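Local atomic coordinates of tyrosinase (Burkholderia thailandensis, PDB entry 5ZRD), a protein that uses a pair of copper ions and oxygen to hydroxylate monophenols to catechols and, as in the family, probably oxidises these to quinones. Residues A[447-452]-A[491-496]; A[416-419]-A[423-426]; A[65-70]-A[76-81]. One frame throughout, in Å; residues are numbered along the deposited sequence.

Interaction 1 of 3, residues A[447-452]-A[491-496]; sequences ASVTDA and SAMPAD
M493 lays its thioether against A447 and V449 on one face of a beta hairpin, the antiparallel pair of strands 441-450 and 456-466, which lies within a mixed four-stranded sheet. The methionine sits in the loop between strands 485-489 and 502-509, so the contact packs a connecting loop onto the sheet. It is small, burying 99 Å² in all, but the three residues that make it are themselves buried.

Following the methionine outward, its CB starts well clear of the strand, 5.9 Å from A447 CB. CG lies between the backbone N and the carbonyl carbon (chi1 46°), and it is still 5.3 Å from A447 CB. Contact begins at the sulfur: M493 SD rests 3.6 Å from A447 CB, the shortest approach between the two segments. The chain then bends at chi3 (-52°), which turns the methyl along the strand. M493 CE is thus 4.0 Å from A447 CB and close to V449 as well.

A447 and V449 alternate with S448: the CB atoms of A447 and V449 are directed toward the loop, while that of S448 points away. Y459, on the partner strand, touches both V449 and M493, and A501 meets A447 and M493. Through its backbone A447 pairs with Y459 and V449 with R457, bonds that join the two hairpin strands. Nothing polar joins the two segments, and the methionine meets the strand by van der Waals contact of its last two atoms. The outer one makes the looser touch: M493 CE stands 4.3 Å from V449 CG1.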
loop_
_atom_site.group_PDB
_atom_site.type_symbol
_atom_site.label_atom_id
_atom_site.label_comp_id
_atom_site.label_asym_id
_atom_site.label_seq_id
_atom_site.Cartn_x
_atom_site.Cartn_y
_atom_site.Cartn_z
ATOM N N ALA A 447 -21.837 -22.550 36.066
ATOM C CA ALA A 447 -23.304 -22.620 36.103
ATOM C C ALA A 447 -23.775 -22.418 37.558
ATOM O O ALA A 447 -23.254 -23.042 38.516
ATOM C CB ALA A 447 -23.780 -23.937 35.511
ATOM N N SER A 448 -24.718 -21.514 37.749
ATOM C CA SER A 448 -25.291 -21.380 39.083
ATOM C C SER A 448 -26.802 -21.664 39.041
ATOM O O SER A 448 -27.512 -21.264 38.086
ATOM C CB SER A 448 -24.982 -20.044 39.684
ATOM O OG SER A 448 -25.604 -19.031 38.932
ATOM N N VAL A 449 -27.249 -22.415 40.059
ATOM C CA VAL A 449 -28.649 -22.745 40.226
ATOM C C VAL A 449 -29.095 -22.353 41.642
ATOM O O VAL A 449 -28.490 -22.711 42.650
ATOM C CB VAL A 449 -28.978 -24.211 39.862
ATOM C CG1 VAL A 449 -27.757 -25.070 39.577
ATOM C CG2 VAL A 449 -29.898 -24.877 40.868
ATOM N N THR A 450 -30.167 -21.574 41.653
ATOM C CA THR A 450 -30.837 -21.084 42.827
ATOM C C THR A 450 -32.064 -21.968 43.077
ATOM O O THR A 450 -33.021 -21.888 42.324
ATOM C CB THR A 450 -31.219 -19.620 42.599
ATOM O OG1 THR A 450 -30.021 -18.939 42.236
ATOM C CG2 THR A 450 -31.834 -18.950 43.805
ATOM N N ASP A 451 -32.004 -22.830 44.097
ATOM C CA ASP A 451 -33.161 -23.650 44.545
ATOM C C ASP A 451 -34.284 -22.743 45.139
ATOM O O ASP A 451 -34.254 -21.513 44.991
ATOM C CB ASP A 451 -32.705 -24.746 45.552
ATOM C CG ASP A 451 -32.250 -24.162 46.941
ATOM O OD1 ASP A 451 -32.483 -22.967 47.263
ATOM O OD2 ASP A 451 -31.642 -24.912 47.726
ATOM N N ALA A 452 -35.256 -23.339 45.822
ATOM C CA ALA A 452 -36.462 -22.603 46.273
ATOM C C ALA A 452 -36.142 -21.641 47.427
ATOM O O ALA A 452 -36.695 -20.529 47.480
ATOM C CB ALA A 452 -37.531 -23.590 46.676
ATOM N N SER A 491 -20.840 -32.038 32.870
ATOM C CA SER A 491 -20.749 -33.245 33.688
ATOM C C SER A 491 -20.527 -32.919 35.172
ATOM O O SER A 491 -20.575 -33.824 35.969
ATOM C CB SER A 491 -19.644 -34.140 33.186
ATOM O OG SER A 491 -18.433 -33.411 33.132
ATOM N N ALA A 492 -20.182 -31.680 35.536
ATOM C CA ALA A 492 -20.110 -31.358 36.944
ATOM C C ALA A 492 -21.536 -31.285 37.509
ATOM O O ALA A 492 -21.673 -31.310 38.701
ATOM C CB ALA A 492 -19.364 -30.059 37.202
ATOM N N MET A 493 -22.585 -31.230 36.686
ATOM C CA MET A 493 -23.887 -30.957 37.283
ATOM C C MET A 493 -24.881 -32.109 37.098
ATOM O O MET A 493 -24.819 -32.904 36.166
ATOM C CB MET A 493 -24.507 -29.618 36.862
ATOM C CG MET A 493 -24.489 -29.234 35.413
ATOM S SD MET A 493 -24.692 -27.408 35.191
ATOM C CE MET A 493 -26.170 -27.040 36.138
ATOM N N PRO A 494 -25.802 -32.213 38.074
ATOM C CA PRO A 494 -26.932 -33.128 37.996
ATOM C C PRO A 494 -27.734 -32.843 36.722
ATOM O O PRO A 494 -27.934 -31.687 36.361
ATOM C CB PRO A 494 -27.757 -32.823 39.255
ATOM C CG PRO A 494 -26.742 -32.275 40.222
ATOM C CD PRO A 494 -25.874 -31.417 39.326
ATOM N N ALA A 495 -28.138 -33.902 36.032
ATOM C CA ALA A 495 -28.693 -33.766 34.697
ATOM C C ALA A 495 -29.937 -32.871 34.729
ATOM O O ALA A 495 -30.137 -32.043 33.837
ATOM C CB ALA A 495 -29.001 -35.119 34.145
ATOM N N ASP A 496 -30.751 -33.035 35.759
ATOM C CA ASP A 496 -31.998 -32.333 35.866
ATOM C C ASP A 496 -31.808 -30.877 36.253
ATOM O O ASP A 496 -32.717 -30.086 36.112
ATOM C CB ASP A 496 -32.946 -33.056 36.821
ATOM C CG ASP A 496 -32.325 -33.332 38.213
ATOM O OD1 ASP A 496 -31.379 -34.168 38.329
ATOM O OD2 ASP A 496 -32.811 -32.735 39.198
#

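Interaction 2 of 3, residues A[416-419]-A[423-426]; sequences LAVP and STKK
An ST turn at S423 shapes the second half of the loop that leads from helix 410-415 into strand 426-430, and V418, from the first half, packs against the backbone of that turn. The loop doubles back far enough to bring V418 CA within 6.5 Å of T424 CA; both segments are loop up to K426, where the strand begins.

V418 does nearly all the touching on its side. Its CG1 is anti to the backbone N (chi1 180°), which carries this methyl across to the turn. There V418 CG1 lies 3.4 Å from S423 O and 3.9 Å from S423 C. The methyl approaches that carbonyl from its flank rather than from beyond its oxygen, with a C-O-CG1 angle near 104°. A second, looser touch joins methyl to methyl, V418 CG1 to T424 CG2 at 4.2 Å. The packing is therefore van der Waals contact between one valine branch and the S423-T424 link, covering 109 Å² over both sides.

The CB of S423 is directed away from the V418 segment; the carbonyl meets the valine and the hydroxyl closes the turn. K425 pairs with L490 through backbone bonding, and K426 NZ is gripped by three carbonyl oxygens, those of N263, N266 and G268. T424 OG1 makes a weak bond to the backbone N of L538, the last residue modelled.

Within the turn, K425 N donates to S423 OG over 3.1 Å, with an N-H...O angle of 156°.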
loop_
_atom_site.group_PDB
_atom_site.type_symbol
_atom_site.label_atom_id
_atom_site.label_comp_id
_atom_site.label_asym_id
_atom_site.label_seq_id
_atom_site.Cartn_x
_atom_site.Cartn_y
_atom_site.Cartn_z
ATOM N N LEU A 416 -12.460 -39.491 33.363
ATOM C CA LEU A 416 -13.157 -38.831 32.244
ATOM C C LEU A 416 -14.661 -39.178 32.181
ATOM O O LEU A 416 -15.368 -38.645 31.310
ATOM C CB LEU A 416 -12.530 -39.295 30.920
ATOM C CG LEU A 416 -11.051 -38.976 30.676
ATOM C CD1 LEU A 416 -10.648 -39.396 29.257
ATOM C CD2 LEU A 416 -10.747 -37.496 30.920
ATOM N N ALA A 417 -15.157 -40.109 32.990
ATOM C CA ALA A 417 -16.556 -40.575 32.881
ATOM C C ALA A 417 -17.508 -39.570 33.535
ATOM O O ALA A 417 -17.243 -39.015 34.614
ATOM C CB ALA A 417 -16.732 -41.938 33.531
ATOM N N VAL A 418 -18.649 -39.419 32.895
ATOM C CA VAL A 418 -19.755 -38.682 33.486
ATOM C C VAL A 418 -20.269 -39.473 34.696
ATOM O O VAL A 418 -20.750 -40.589 34.536
ATOM C CB VAL A 418 -20.864 -38.448 32.446
ATOM C CG1 VAL A 418 -22.049 -37.681 33.047
ATOM C CG2 VAL A 418 -20.306 -37.741 31.212
ATOM N N PRO A 419 -20.159 -38.913 35.909
ATOM C CA PRO A 419 -20.810 -39.566 37.046
ATOM C C PRO A 419 -22.293 -39.821 36.721
ATOM O O PRO A 419 -22.918 -38.948 36.113
ATOM C CB PRO A 419 -20.725 -38.584 38.226
ATOM C CG PRO A 419 -19.658 -37.589 37.806
ATOM C CD PRO A 419 -19.675 -37.580 36.288
ATOM N N SER A 423 -24.988 -34.523 34.083
ATOM C CA SER A 423 -25.392 -34.259 32.646
ATOM C C SER A 423 -24.360 -34.808 31.658
ATOM O O SER A 423 -23.154 -34.638 31.861
ATOM C CB SER A 423 -25.597 -32.791 32.396
ATOM O OG SER A 423 -26.097 -32.571 31.075
ATOM N N THR A 424 -24.841 -35.400 30.574
ATOM C CA THR A 424 -24.001 -35.873 29.500
ATOM C C THR A 424 -23.913 -34.830 28.373
ATOM O O THR A 424 -23.367 -35.139 27.299
ATOM C CB THR A 424 -24.565 -37.169 28.903
ATOM O OG1 THR A 424 -25.796 -36.837 28.258
ATOM C CG2 THR A 424 -24.772 -38.261 29.932
ATOM N N LYS A 425 -24.463 -33.627 28.610
ATOM C CA LYS A 425 -24.629 -32.593 27.579
ATOM C C LYS A 425 -23.410 -31.655 27.551
ATOM O O LYS A 425 -22.533 -31.700 28.446
ATOM C CB LYS A 425 -25.865 -31.735 27.861
ATOM C CG LYS A 425 -27.185 -32.451 27.720
ATOM C CD LYS A 425 -28.404 -31.693 28.223
ATOM C CE LYS A 425 -29.630 -32.008 27.393
ATOM N NZ LYS A 425 -30.881 -31.502 28.003
ATOM N N LYS A 426 -23.368 -30.783 26.533
ATOM C CA LYS A 426 -22.287 -29.848 26.462
ATOM C C LYS A 426 -22.816 -28.432 26.291
ATOM O O LYS A 426 -23.856 -28.239 25.711
ATOM C CB LYS A 426 -21.286 -30.257 25.380
ATOM C CG LYS A 426 -21.660 -29.991 23.935
ATOM C CD LYS A 426 -20.536 -30.378 22.967
ATOM C CE LYS A 426 -21.089 -31.011 21.718
ATOM N NZ LYS A 426 -20.069 -31.774 20.967
#

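Interaction 3 of 3, residues A[65-70]-A[76-81]; sequences KPVDAL and YPYWGG
V67 fits against both Y76 and Y78, and this is the tight part of the packing between the short helix 65-68 and the loop that follows it in the common central domain of tyrosinase. Its CG1, anti to the backbone N, touches both rings; CG2, anti to the carbonyl carbon, meets only Y76. V67 CG1 makes a CH-pi contact over the face of Y76, 4.1 Å from the ring centroid and 13° off the normal. The other branch reaches the phenol end, V67 CG2 to Y76 OH at 3.2 Å. The same CG1 methyl of V67 also lies 3.9 Å from Y78 CD1.

Beyond V67 the fit slackens. L70 CD1 comes only to 4.5 Å from Y76 CE2. P66 packs on L70 of the second subunit and K65 on Q474 of the third. A glycerol, probably from the crystallisation liquor, lies about 3 Å from the side chain of Y78 and hydrogen-bonds G80 N.

The polar ends are held too. Y76 OH hydrogen-bonds D74 O of the second subunit. Y78 OH gives its proton to D68 OD1 over 2.7 Å, meeting the syn side of the carboxylate 22° out of its plane, with carboxylate and ring 29° apart. The backbone N of R64 also bonds Y78 OH. The two bonds fix the direction of the Y78 hydroxyl, and donation to OD1 is consistent with D68 being ionised.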
loop_
_atom_site.group_PDB
_atom_site.type_symbol
_atom_site.label_atom_id
_atom_site.label_comp_id
_atom_site.label_asym_id
_atom_site.label_seq_id
_atom_site.Cartn_x
_atom_site.Cartn_y
_atom_site.Cartn_z
ATOM N N LYS A 65 4.936 -5.832 5.444
ATOM C CA LYS A 65 4.734 -4.390 5.533
ATOM C C LYS A 65 3.474 -3.981 4.763
ATOM O O LYS A 65 2.718 -3.141 5.254
ATOM C CB LYS A 65 5.989 -3.625 5.078
ATOM C CG LYS A 65 6.994 -3.346 6.193
ATOM C CD LYS A 65 6.441 -2.370 7.250
ATOM C CE LYS A 65 6.537 -2.838 8.693
ATOM N NZ LYS A 65 7.819 -2.426 9.319
ATOM N N PRO A 66 3.243 -4.568 3.561
ATOM C CA PRO A 66 2.050 -4.125 2.847
ATOM C C PRO A 66 0.774 -4.600 3.554
ATOM O O PRO A 66 -0.207 -3.871 3.571
ATOM C CB PRO A 66 2.202 -4.624 1.411
ATOM C CG PRO A 66 3.649 -5.106 1.302
ATOM C CD PRO A 66 4.137 -5.357 2.714
ATOM N N VAL A 67 0.809 -5.745 4.217
ATOM C CA VAL A 67 -0.355 -6.197 5.025
ATOM C C VAL A 67 -0.522 -5.290 6.255
ATOM O O VAL A 67 -1.652 -4.912 6.598
ATOM C CB VAL A 67 -0.244 -7.676 5.455
ATOM C CG1 VAL A 67 -1.356 -8.083 6.386
ATOM C CG2 VAL A 67 -0.205 -8.630 4.284
ATOM N N ASP A 68 0.559 -5.000 6.964
ATOM C CA ASP A 68 0.435 -4.174 8.196
ATOM C C ASP A 68 -0.260 -2.865 7.937
ATOM O O ASP A 68 -0.953 -2.320 8.824
ATOM C CB ASP A 68 1.786 -3.857 8.779
ATOM C CG ASP A 68 2.551 -5.090 9.208
ATOM O OD1 ASP A 68 1.931 -6.050 9.728
ATOM O OD2 ASP A 68 3.789 -5.068 9.035
ATOM N N ALA A 69 -0.091 -2.372 6.706
ATOM C CA ALA A 69 -0.578 -1.058 6.304
ATOM C C ALA A 69 -2.016 -1.099 5.781
ATOM O O ALA A 69 -2.586 -0.025 5.549
ATOM C CB ALA A 69 0.338 -0.500 5.247
ATOM N N LEU A 70 -2.601 -2.278 5.582
ATOM C CA LEU A 70 -3.984 -2.368 5.040
ATOM C C LEU A 70 -5.014 -1.704 5.980
ATOM O O LEU A 70 -4.858 -1.720 7.199
ATOM C CB LEU A 70 -4.344 -3.843 4.837
ATOM C CG LEU A 70 -3.581 -4.565 3.736
ATOM C CD1 LEU A 70 -3.734 -6.078 3.888
ATOM C CD2 LEU A 70 -4.052 -4.084 2.367
ATOM N N TYR A 76 -5.658 -8.758 7.749
ATOM C CA TYR A 76 -5.808 -10.091 8.200
ATOM C C TYR A 76 -4.565 -10.422 9.016
ATOM O O TYR A 76 -3.496 -9.890 8.741
ATOM C CB TYR A 76 -5.985 -11.057 7.021
ATOM C CG TYR A 76 -4.800 -11.137 6.092
ATOM C CD1 TYR A 76 -3.716 -11.939 6.378
ATOM C CD2 TYR A 76 -4.780 -10.455 4.889
ATOM C CE1 TYR A 76 -2.626 -12.034 5.521
ATOM C CE2 TYR A 76 -3.698 -10.538 4.015
ATOM C CZ TYR A 76 -2.612 -11.327 4.328
ATOM O OH TYR A 76 -1.539 -11.423 3.478
ATOM N N PRO A 77 -4.736 -11.253 10.040
ATOM C CA PRO A 77 -3.653 -11.608 10.940
ATOM C C PRO A 77 -2.653 -12.543 10.260
ATOM O O PRO A 77 -3.052 -13.310 9.425
ATOM C CB PRO A 77 -4.339 -12.339 12.099
ATOM C CG PRO A 77 -5.627 -12.867 11.490
ATOM C CD PRO A 77 -6.019 -11.833 10.454
ATOM N N TYR A 78 -1.382 -12.447 10.620
ATOM C CA TYR A 78 -0.333 -13.328 10.118
ATOM C C TYR A 78 0.719 -13.488 11.219
ATOM O O TYR A 78 0.680 -12.743 12.202
ATOM C CB TYR A 78 0.275 -12.790 8.819
ATOM C CG TYR A 78 1.134 -11.560 8.980
ATOM C CD1 TYR A 78 0.570 -10.294 9.020
ATOM C CD2 TYR A 78 2.512 -11.655 9.060
ATOM C CE1 TYR A 78 1.353 -9.155 9.130
ATOM C CE2 TYR A 78 3.309 -10.528 9.192
ATOM C CZ TYR A 78 2.730 -9.270 9.225
ATOM O OH TYR A 78 3.514 -8.158 9.374
ATOM N N TRP A 79 1.627 -14.453 11.041
ATOM C CA TRP A 79 2.661 -14.731 12.054
ATOM C C TRP A 79 4.053 -14.591 11.442
ATOM O O TRP A 79 4.366 -15.270 10.431
ATOM C CB TRP A 79 2.486 -16.138 12.618
ATOM C CG TRP A 79 3.369 -16.473 13.770
ATOM C CD1 TRP A 79 4.175 -17.569 13.873
ATOM C CD2 TRP A 79 3.495 -15.756 15.011
ATOM N NE1 TRP A 79 4.814 -17.570 15.088
ATOM C CE2 TRP A 79 4.414 -16.467 15.807
ATOM C CE3 TRP A 79 2.939 -14.590 15.540
ATOM C CZ2 TRP A 79 4.757 -16.053 17.101
ATOM C CZ3 TRP A 79 3.283 -14.183 16.819
ATOM C CH2 TRP A 79 4.181 -14.903 17.588
ATOM N N GLY A 80 4.871 -13.744 12.092
ATOM C CA GLY A 80 6.226 -13.446 11.644
ATOM C C GLY A 80 7.230 -14.425 12.204
ATOM O O GLY A 80 8.438 -14.281 12.002
ATOM N N GLY A 81 6.763 -15.367 13.011
ATOM C CA GLY A 81 7.631 -16.461 13.445
ATOM C C GLY A 81 7.364 -17.673 12.577
ATOM O O GLY A 81 6.484 -17.617 11.709
#

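Interactions 1 and 2 form one neighbourhood, their centres 13 Å apart. M493 O and S423 N lie 2.6 Å apart, a probable hydrogen bond; M493 thus packs on the hairpin by its side chain and probably bonds the first residue of the ST turn by its carbonyl. Interaction 3 stands apart: its centre is 46 Å from that of interaction 1 and 42 Å from that of interaction 2, and nearest atoms stay about 31 and 26 Å away. Of the three it is the one near the copper site, the Y78 side chain about 12 Å from that of the copper ligand H85. Interactions 1 and 2 lie away from the copper and oxygen sites.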